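Local atomic coordinates of Glyoxalase/bleomycin resisance protein/dioxygenase (Streptomyces sp. CB03234, PDB entry 5UJP), a protein that binds calcium and can bind riboflavin, and belongs to the glyoxalase/bleomycin resistance/dioxygenase superfamily, possibly acting as a dioxygenase. Residues 17-22 / 106-111; 23-28 / 48-53; 66-71 / 97-102. One frame throughout, in Å; residues are numbered along the deposited sequence.

Contact 1 is the most deeply buried of the three: helix 12-23 meets strand 109-113 through a tyrosine whose hydroxyl lies among both hydrocarbon and polar groups. Contacts 2 and 3 are only partly buried, and each bridges the two strands flanking a middle one, 37-42 in one sheet and 109-113 in the other. Their chemistry is mainly apolar, but their ends differ: contact 2 runs out to a calcium ion held between subunits, whereas contact 3 includes a riboflavin-site glutamine and a strand edge paired with the second subunit. Strand 109-113, half of contact 1, is the one spanned in contact 3; the backbone O of Tyr-19 pairs with the backbone N of Phe-25 in contact 2.

Contact 1: residues 17-22 / 106-111; sequences DFYVET and DGNVIG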
loop_
_atom_site.group_PDB
_atom_site.type_symbol
_atom_site.label_atom_id
_atom_site.label_comp_id
_atom_site.label_asym_id
_atom_site.label_seq_id
_atom_site.Cartn_x
_atom_site.Cartn_y
_atom_site.Cartn_z
ATOM N N ASP A 17 14.240 -13.791 1.695
ATOM C CA ASP A 17 15.647 -13.541 1.369
ATOM C C ASP A 17 15.811 -12.161 0.751
ATOM O O ASP A 17 16.713 -11.402 1.114
ATOM C CB ASP A 17 16.145 -14.562 0.346
ATOM C CG ASP A 17 16.271 -15.978 0.901
ATOM O OD1 ASP A 17 16.338 -16.194 2.131
ATOM O OD2 ASP A 17 16.289 -16.889 0.057
ATOM N N PHE A 18 14.962 -11.830 -0.225
ATOM C CA PHE A 18 15.107 -10.559 -0.935
ATOM C C PHE A 18 14.845 -9.367 -0.022
ATOM O O PHE A 18 15.681 -8.455 0.078
ATOM C CB PHE A 18 14.184 -10.518 -2.148
ATOM C CG PHE A 18 14.314 -9.237 -2.946
ATOM C CD1 PHE A 18 15.381 -9.073 -3.815
ATOM C CD2 PHE A 18 13.384 -8.205 -2.811
ATOM C CE1 PHE A 18 15.513 -7.884 -4.527
ATOM C CE2 PHE A 18 13.511 -7.032 -3.530
ATOM C CZ PHE A 18 14.575 -6.881 -4.400
ATOM N N TYR A 19 13.678 -9.333 0.641
ATOM C CA TYR A 19 13.310 -8.118 1.373
ATOM C C TYR A 19 14.137 -7.956 2.639
ATOM O O TYR A 19 14.510 -6.837 2.988
ATOM C CB TYR A 19 11.811 -8.076 1.715
ATOM C CG TYR A 19 10.985 -7.745 0.497
ATOM C CD1 TYR A 19 10.687 -6.409 0.166
ATOM C CD2 TYR A 19 10.489 -8.752 -0.318
ATOM C CE1 TYR A 19 9.967 -6.095 -0.933
ATOM C CE2 TYR A 19 9.727 -8.440 -1.461
ATOM C CZ TYR A 19 9.471 -7.110 -1.760
ATOM O OH TYR A 19 8.719 -6.771 -2.899
ATOM N N VAL A 20 14.375 -9.038 3.362
ATOM C CA VAL A 20 15.092 -8.918 4.622
ATOM C C VAL A 20 16.595 -8.864 4.386
ATOM O O VAL A 20 17.296 -7.960 4.876
ATOM C CB VAL A 20 14.698 -10.066 5.573
ATOM C CG1 VAL A 20 15.474 -9.949 6.904
ATOM C CG2 VAL A 20 13.186 -10.088 5.814
ATOM N N GLU A 21 17.133 -9.855 3.669
ATOM C CA GLU A 21 18.591 -9.944 3.586
ATOM C C GLU A 21 19.164 -9.022 2.511
ATOM O O GLU A 21 20.125 -8.295 2.763
ATOM C CB GLU A 21 19.011 -11.403 3.377
ATOM C CG GLU A 21 18.467 -12.388 4.405
ATOM C CD GLU A 21 19.100 -12.228 5.763
ATOM O OE1 GLU A 21 20.348 -12.183 5.826
ATOM O OE2 GLU A 21 18.359 -12.175 6.768
ATOM N N THR A 22 18.600 -9.044 1.304
ATOM C CA THR A 22 19.142 -8.267 0.200
ATOM C C THR A 22 18.815 -6.786 0.344
ATOM O O THR A 22 19.727 -5.956 0.370
ATOM C CB THR A 22 18.637 -8.818 -1.128
ATOM O OG1 THR A 22 19.117 -10.165 -1.283
ATOM C CG2 THR A 22 19.114 -7.943 -2.290
ATOM N N ASP A 106 9.771 -11.314 -8.273
ATOM C CA ASP A 106 8.578 -11.603 -9.058
ATOM C C ASP A 106 8.226 -10.479 -10.007
ATOM O O ASP A 106 7.352 -10.665 -10.865
ATOM C CB ASP A 106 7.362 -11.832 -8.167
ATOM C CG ASP A 106 7.415 -13.133 -7.433
ATOM O OD1 ASP A 106 7.511 -14.175 -8.115
ATOM O OD2 ASP A 106 7.405 -13.104 -6.181
ATOM N N GLY A 107 8.839 -9.296 -9.829
ATOM C CA GLY A 107 8.496 -8.154 -10.644
ATOM C C GLY A 107 7.698 -7.075 -9.948
ATOM O O GLY A 107 7.386 -6.063 -10.583
ATOM N N ASN A 108 7.379 -7.240 -8.663
ATOM C CA ASN A 108 6.749 -6.137 -7.931
ATOM C C ASN A 108 7.693 -4.952 -7.916
ATOM O O ASN A 108 8.892 -5.114 -7.696
ATOM C CB ASN A 108 6.477 -6.559 -6.481
ATOM C CG ASN A 108 5.474 -7.661 -6.372
ATOM O OD1 ASN A 108 4.329 -7.497 -6.837
ATOM N ND2 ASN A 108 5.851 -8.770 -5.728
ATOM N N VAL A 109 7.165 -3.760 -8.148
ATOM C CA VAL A 109 7.991 -2.555 -8.187
ATOM C C VAL A 109 7.820 -1.817 -6.867
ATOM O O VAL A 109 6.687 -1.459 -6.474
ATOM C CB VAL A 109 7.590 -1.631 -9.352
ATOM C CG1 VAL A 109 8.479 -0.374 -9.375
ATOM C CG2 VAL A 109 7.719 -2.361 -10.684
ATOM N N ILE A 110 8.936 -1.574 -6.199
ATOM C CA ILE A 110 8.981 -0.837 -4.933
ATOM C C ILE A 110 9.608 0.514 -5.249
ATOM O O ILE A 110 10.685 0.563 -5.845
ATOM C CB ILE A 110 9.816 -1.578 -3.869
ATOM C CG1 ILE A 110 9.341 -3.047 -3.747
ATOM C CG2 ILE A 110 9.844 -0.766 -2.571
ATOM C CD1 ILE A 110 7.912 -3.196 -3.235
ATOM N N GLY A 111 8.928 1.602 -4.900
ATOM C CA GLY A 111 9.465 2.942 -5.075
ATOM C C GLY A 111 10.004 3.500 -3.770
ATOM O O GLY A 111 9.472 3.229 -2.695
#
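The ring of Tyr-19 meets Ile-110 at its edge, close to the ring plane, while one of its faces is taken by its helix neighbour Phe-18, whose CD2 sits 3.8 Å above the plane and toward the rim. Tyr-19 CD2 in turn lies in the plane of the Phe-18 ring, so an edge of Phe-18 is turned to the tyrosine face. Across the contact it is the far end of the tyrosine that does the touching. Tyr-19 OH comes to 3.7 Å from Ile-110 CD1, and further back along the ring Tyr-19 CE1 is 4.2 Å from Ile-110 CG1. The two side chains approach from opposite directions. On the strand side, Ile-110 turns CG1 beside its own backbone N (chi1 -51°), which carries the CG1-CD1 arm up to the hydroxyl. Tyr-19 does the reaching: its CB does not aim at the strand, yet the length of the ring carries OH across. A looser brush with Asn-108 completes the contact, OH lying 4.2 Å from Asn-108 CB.

Val-7, Leu-50 and Leu-52, all from the other sheet, also touch the tyrosine, which thus lies between the two sheets. Within 17-22 the helix widens into a pi-type turn, with Thr-22 N bonded to Asp-17 O at 3.0 Å.

Asp-104 OD2 is what satisfies the phenol, and the same oxygen also takes Asn-108 ND2. Asn-108 in turn is tied down by Pro-8 O and by Leu-64 N, and so probably helps hold the Asp-104 carboxylate in place. The chemistry is therefore split along one side chain: the ring and the flank of the hydroxyl pack on hydrocarbon, while the buried O-H is spent on a carboxylate oxygen shared with an amide, which probably fixes how the tyrosine lies between helix and strand.

Contact 2: residues 23-28 / 48-53; sequences VGFDLL and TSLVLV. With CA (calcium ion), chain C.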
loop_
_atom_site.group_PDB
_atom_site.type_symbol
_atom_site.label_atom_id
_atom_site.label_comp_id
_atom_site.label_asym_id
_atom_site.label_seq_id
_atom_site.Cartn_x
_atom_site.Cartn_y
_atom_site.Cartn_z
ATOM N N VAL A 23 17.527 -6.448 0.503
ATOM C CA VAL A 23 17.148 -5.044 0.569
ATOM C C VAL A 23 17.457 -4.455 1.948
ATOM O O VAL A 23 17.818 -3.277 2.078
ATOM C CB VAL A 23 15.651 -4.905 0.191
ATOM C CG1 VAL A 23 15.165 -3.471 0.428
ATOM C CG2 VAL A 23 15.417 -5.283 -1.255
ATOM N N GLY A 24 17.305 -5.243 2.992
ATOM C CA GLY A 24 17.617 -4.777 4.328
ATOM C C GLY A 24 16.455 -4.229 5.118
ATOM O O GLY A 24 16.681 -3.526 6.102
ATOM N N PHE A 25 15.227 -4.552 4.747
ATOM C CA PHE A 25 14.109 -4.237 5.637
ATOM C C PHE A 25 14.169 -5.139 6.871
ATOM O O PHE A 25 14.710 -6.244 6.826
ATOM C CB PHE A 25 12.795 -4.497 4.914
ATOM C CG PHE A 25 12.478 -3.486 3.831
ATOM C CD1 PHE A 25 13.255 -2.340 3.688
ATOM C CD2 PHE A 25 11.418 -3.655 2.976
ATOM C CE1 PHE A 25 12.964 -1.378 2.685
ATOM C CE2 PHE A 25 11.119 -2.670 1.959
ATOM C CZ PHE A 25 11.907 -1.566 1.829
ATOM N N ASP A 26 13.662 -4.648 7.996
ATOM C CA ASP A 26 13.645 -5.456 9.204
ATOM C C ASP A 26 12.526 -6.484 9.144
ATOM O O ASP A 26 11.425 -6.212 8.650
ATOM C CB ASP A 26 13.359 -4.596 10.437
ATOM C CG ASP A 26 14.442 -3.610 10.751
ATOM O OD1 ASP A 26 15.613 -3.894 10.442
ATOM O OD2 ASP A 26 14.082 -2.554 11.320
ATOM N N LEU A 27 12.790 -7.656 9.703
ATOM C CA LEU A 27 11.784 -8.701 9.835
ATOM C C LEU A 27 10.984 -8.428 11.091
ATOM O O LEU A 27 11.545 -8.380 12.190
ATOM C CB LEU A 27 12.442 -10.083 9.925
ATOM C CG LEU A 27 11.503 -11.295 10.003
ATOM C CD1 LEU A 27 10.668 -11.460 8.736
ATOM C CD2 LEU A 27 12.328 -12.591 10.226
ATOM N N LEU A 28 9.666 -8.238 10.929
ATOM C CA LEU A 28 8.802 -8.033 12.079
ATOM C C LEU A 28 8.099 -9.302 12.536
ATOM O O LEU A 28 7.786 -9.426 13.727
ATOM C CB LEU A 28 7.740 -6.966 11.781
ATOM C CG LEU A 28 8.274 -5.582 11.414
ATOM C CD1 LEU A 28 7.134 -4.588 11.258
ATOM C CD2 LEU A 28 9.333 -5.117 12.434
ATOM N N THR A 48 5.466 2.072 8.140
ATOM C CA THR A 48 4.797 1.374 7.055
ATOM C C THR A 48 5.437 0.001 6.912
ATOM O O THR A 48 6.663 -0.103 6.824
ATOM C CB THR A 48 4.995 2.142 5.754
ATOM O OG1 THR A 48 4.589 3.489 5.920
ATOM C CG2 THR A 48 4.208 1.463 4.633
ATOM N N SER A 49 4.618 -1.046 6.892
ATOM C CA SER A 49 5.118 -2.401 6.777
ATOM C C SER A 49 4.522 -3.094 5.561
ATOM O O SER A 49 3.453 -2.720 5.077
ATOM C CB SER A 49 4.896 -3.264 8.048
ATOM O OG SER A 49 3.509 -3.371 8.341
ATOM N N LEU A 50 5.260 -4.079 5.038
ATOM C CA LEU A 50 4.853 -4.894 3.897
ATOM C C LEU A 50 4.660 -6.314 4.403
ATOM O O LEU A 50 5.505 -6.838 5.130
ATOM C CB LEU A 50 5.924 -4.887 2.779
ATOM C CG LEU A 50 6.424 -3.521 2.310
ATOM C CD1 LEU A 50 7.516 -3.656 1.231
ATOM C CD2 LEU A 50 5.243 -2.720 1.776
ATOM N N VAL A 51 3.569 -6.942 4.001
ATOM C CA VAL A 51 3.341 -8.349 4.260
ATOM C C VAL A 51 3.483 -9.067 2.933
ATOM O O VAL A 51 2.847 -8.703 1.933
ATOM C CB VAL A 51 1.963 -8.598 4.896
ATOM C CG1 VAL A 51 1.854 -10.059 5.353
ATOM C CG2 VAL A 51 1.768 -7.658 6.057
ATOM N N LEU A 52 4.285 -10.129 2.927
ATOM C CA LEU A 52 4.666 -10.797 1.696
ATOM C C LEU A 52 3.758 -12.010 1.569
ATOM O O LEU A 52 3.981 -13.033 2.227
ATOM C CB LEU A 52 6.144 -11.197 1.763
ATOM C CG LEU A 52 7.091 -10.052 2.145
ATOM C CD1 LEU A 52 8.557 -10.544 2.201
ATOM C CD2 LEU A 52 6.989 -8.862 1.161
ATOM N N VAL A 53 2.725 -11.892 0.730
ATOM C CA VAL A 53 1.586 -12.800 0.750
ATOM C C VAL A 53 1.491 -13.593 -0.552
ATOM O O VAL A 53 1.978 -13.201 -1.611
ATOM C CB VAL A 53 0.237 -12.099 1.031
ATOM C CG1 VAL A 53 0.325 -11.189 2.261
ATOM C CG2 VAL A 53 -0.220 -11.285 -0.190
HETATM CA CA CA C . 2.994 5.541 7.116
#
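Phe-25 holds its ring in an uncommon turn to meet Leu-50: chi2 is -9°, which leaves its CA close to the ring plane, where phenylalanine usually turns its ring so that CA stands well out of that plane. In this setting the ring presents its edge to the leucine. Phe-25 CE2 touches Leu-50 CD1 at 3.8 Å, with the methyl near the ring plane, and the two side chains run at a slant to each other. One face of the ring is occupied by Val-23 CG1, 3.8 Å above the plane and toward the rim, so the chain just before the strand folds back over its own phenylalanine. Between them Gly-24, with positive phi, is where the chain leaves the helix.

A second, lighter touch lies nearer the surface, where Leu-28 CD1 rests 4.1 Å from Ser-49 CB. Strand 37-42 runs between the two strands and bonds to 26-28, so side chains alone span the gap.

At the head of strand 48-53, Thr-48 OG1 binds calcium at 2.9 Å, long for a calcium-oxygen bond. Asp-47 OD1 and Ser-1 O of the same chain join it, as do Ser-1 O and Thr-48 OG1 of the second subunit, making this an intersubunit metal site. The sheet itself, with its strands in the order 3-8, 48-53, 37-42, 26-30, is characteristic of the vicinal oxygen chelate fold.

Contact 3: residues 66-71 / 97-102; sequences GLLLRT and GRQAMF
Leu-68 sends its two methyl branches to different partners. CD2 rests 4.3 Å from the selenium (SE) of Met-101, a selenomethionine, while CD1 lies 4.3 Å from Gln-99 NE2, a plain van der Waals approach. The Met-101 methyl, CE, also lies 4.4 Å from Leu-67 O.

Shape explains the reach. Met-101 curls, with chi1 strained to -34° and the later torsions both near -65°, and so folds its end back over strand 109-113, where CE sits 3.7 Å from Gly-111 CA and also touches Val-109. The glycine leaves room for it to lie down. Gln-99 instead extends from CB, and its amide finishes beside the leucine. Of the three, Leu-68 is the one whose CB points toward the other segment.

Gln-99, like nearby Trp-96, belongs to the riboflavin site seen for this protein, though no riboflavin is bound to this chain here; in this model its side chain is about 4 Å from a MES molecule, probably from the crystallisation liquor.

Further out, Leu-68 packs on Leu-4 of the second subunit, and Leu-68 and Leu-69 pair antiparallel with a strand of that subunit, continuing the sheet across the interface. Strands 67-70 and 97-102, whose axes come within 8.8 Å with their N-to-C directions 124° apart, flank strand 109-113 in their own sheet, while Ala-100 and Phe-102 turn from the other face of 97-103 to helix 74-83.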
loop_
_atom_site.group_PDB
_atom_site.type_symbol
_atom_site.label_atom_id
_atom_site.label_comp_id
_atom_site.label_asym_id
_atom_site.label_seq_id
_atom_site.Cartn_x
_atom_site.Cartn_y
_atom_site.Cartn_z
ATOM N N GLY A 66 3.182 1.353 -8.313
ATOM C CA GLY A 66 2.645 2.594 -7.784
ATOM C C GLY A 66 2.793 2.763 -6.277
ATOM O O GLY A 66 2.026 3.531 -5.676
ATOM N N LEU A 67 3.730 2.055 -5.650
ATOM C CA LEU A 67 3.996 2.173 -4.215
ATOM C C LEU A 67 5.280 2.985 -3.990
ATOM O O LEU A 67 6.315 2.704 -4.609
ATOM C CB LEU A 67 4.149 0.759 -3.627
ATOM C CG LEU A 67 4.277 0.607 -2.116
ATOM C CD1 LEU A 67 3.427 -0.550 -1.646
ATOM C CD2 LEU A 67 5.691 0.345 -1.853
ATOM N N LEU A 68 5.223 3.994 -3.100
ATOM C CA LEU A 68 6.401 4.777 -2.718
ATOM C C LEU A 68 6.560 4.758 -1.198
ATOM O O LEU A 68 5.608 5.007 -0.457
ATOM C CB LEU A 68 6.269 6.250 -3.159
ATOM C CG LEU A 68 6.351 6.638 -4.606
ATOM C CD1 LEU A 68 6.051 8.125 -4.650
ATOM C CD2 LEU A 68 7.749 6.344 -5.139
ATOM N N LEU A 69 7.774 4.474 -0.740
ATOM C CA LEU A 69 8.134 4.545 0.670
ATOM C C LEU A 69 9.175 5.625 0.884
ATOM O O LEU A 69 10.078 5.809 0.085
ATOM C CB LEU A 69 8.733 3.202 1.154
ATOM C CG LEU A 69 7.854 1.976 0.927
ATOM C CD1 LEU A 69 8.616 0.721 1.314
ATOM C CD2 LEU A 69 6.591 2.111 1.767
ATOM N N ARG A 70 9.057 6.347 1.967
ATOM C CA ARG A 70 10.031 7.386 2.272
ATOM C C ARG A 70 11.391 6.772 2.547
ATOM O O ARG A 70 11.497 5.689 3.127
ATOM C CB ARG A 70 9.575 8.149 3.522
ATOM C CG ARG A 70 10.588 9.293 3.931
ATOM C CD ARG A 70 10.293 9.869 5.266
ATOM N N THR A 71 12.442 7.489 2.127
ATOM C CA THR A 71 13.810 7.183 2.526
ATOM C C THR A 71 14.520 8.488 2.823
ATOM O O THR A 71 14.127 9.547 2.333
ATOM C CB THR A 71 14.576 6.353 1.480
ATOM O OG1 THR A 71 15.881 6.085 1.979
ATOM C CG2 THR A 71 14.708 7.106 0.132
ATOM N N GLY A 97 10.356 15.426 -4.545
ATOM C CA GLY A 97 11.370 14.593 -3.961
ATOM C C GLY A 97 12.149 13.848 -5.020
ATOM O O GLY A 97 11.859 13.905 -6.210
ATOM N N ARG A 98 13.151 13.135 -4.561
ATOM C CA ARG A 98 14.094 12.443 -5.413
ATOM C C ARG A 98 13.814 10.958 -5.268
ATOM O O ARG A 98 13.818 10.439 -4.153
ATOM C CB ARG A 98 15.497 12.784 -4.941
ATOM C CG ARG A 98 16.622 12.188 -5.785
ATOM C CD ARG A 98 17.977 12.882 -5.456
ATOM N NE ARG A 98 19.105 12.195 -6.099
ATOM C CZ ARG A 98 19.461 12.377 -7.357
ATOM N NH1 ARG A 98 18.782 13.242 -8.114
ATOM N NH2 ARG A 98 20.491 11.695 -7.863
ATOM N N GLN A 99 13.533 10.287 -6.379
ATOM C CA GLN A 99 12.927 8.963 -6.263
ATOM C C GLN A 99 13.626 7.925 -7.121
ATOM O O GLN A 99 14.310 8.235 -8.083
ATOM C CB GLN A 99 11.422 8.960 -6.563
ATOM C CG GLN A 99 11.067 9.168 -7.962
ATOM C CD GLN A 99 9.528 9.113 -8.161
ATOM O OE1 GLN A 99 9.011 8.333 -8.954
ATOM N NE2 GLN A 99 8.816 9.905 -7.396
ATOM N N ALA A 100 13.413 6.666 -6.757
ATOM C CA ALA A 100 13.942 5.577 -7.550
ATOM C C ALA A 100 13.025 4.383 -7.399
ATOM O O ALA A 100 12.239 4.295 -6.452
ATOM C CB ALA A 100 15.324 5.162 -7.056
HETATM N N MSE A 101 13.110 3.448 -8.362
HETATM C CA MSE A 101 12.278 2.247 -8.336
HETATM C C MSE A 101 13.176 1.038 -8.450
HETATM O O MSE A 101 14.201 1.086 -9.137
HETATM C CB MSE A 101 11.320 2.267 -9.533
HETATM C CG MSE A 101 10.844 3.657 -9.912
HETATM SE SE MSE A 101 9.781 4.516 -8.504
HETATM C CE MSE A 101 8.249 3.317 -8.537
ATOM N N PHE A 102 12.810 -0.044 -7.794
ATOM C CA PHE A 102 13.471 -1.302 -7.996
ATOM C C PHE A 102 12.445 -2.429 -7.992
ATOM O O PHE A 102 11.309 -2.271 -7.528
ATOM C CB PHE A 102 14.555 -1.556 -6.946
ATOM C CG PHE A 102 14.049 -1.682 -5.509
ATOM C CD1 PHE A 102 13.892 -0.568 -4.697
ATOM C CD2 PHE A 102 13.826 -2.956 -4.946
ATOM C CE1 PHE A 102 13.486 -0.690 -3.376
ATOM C CE2 PHE A 102 13.414 -3.081 -3.630
ATOM C CZ PHE A 102 13.214 -1.937 -2.837
#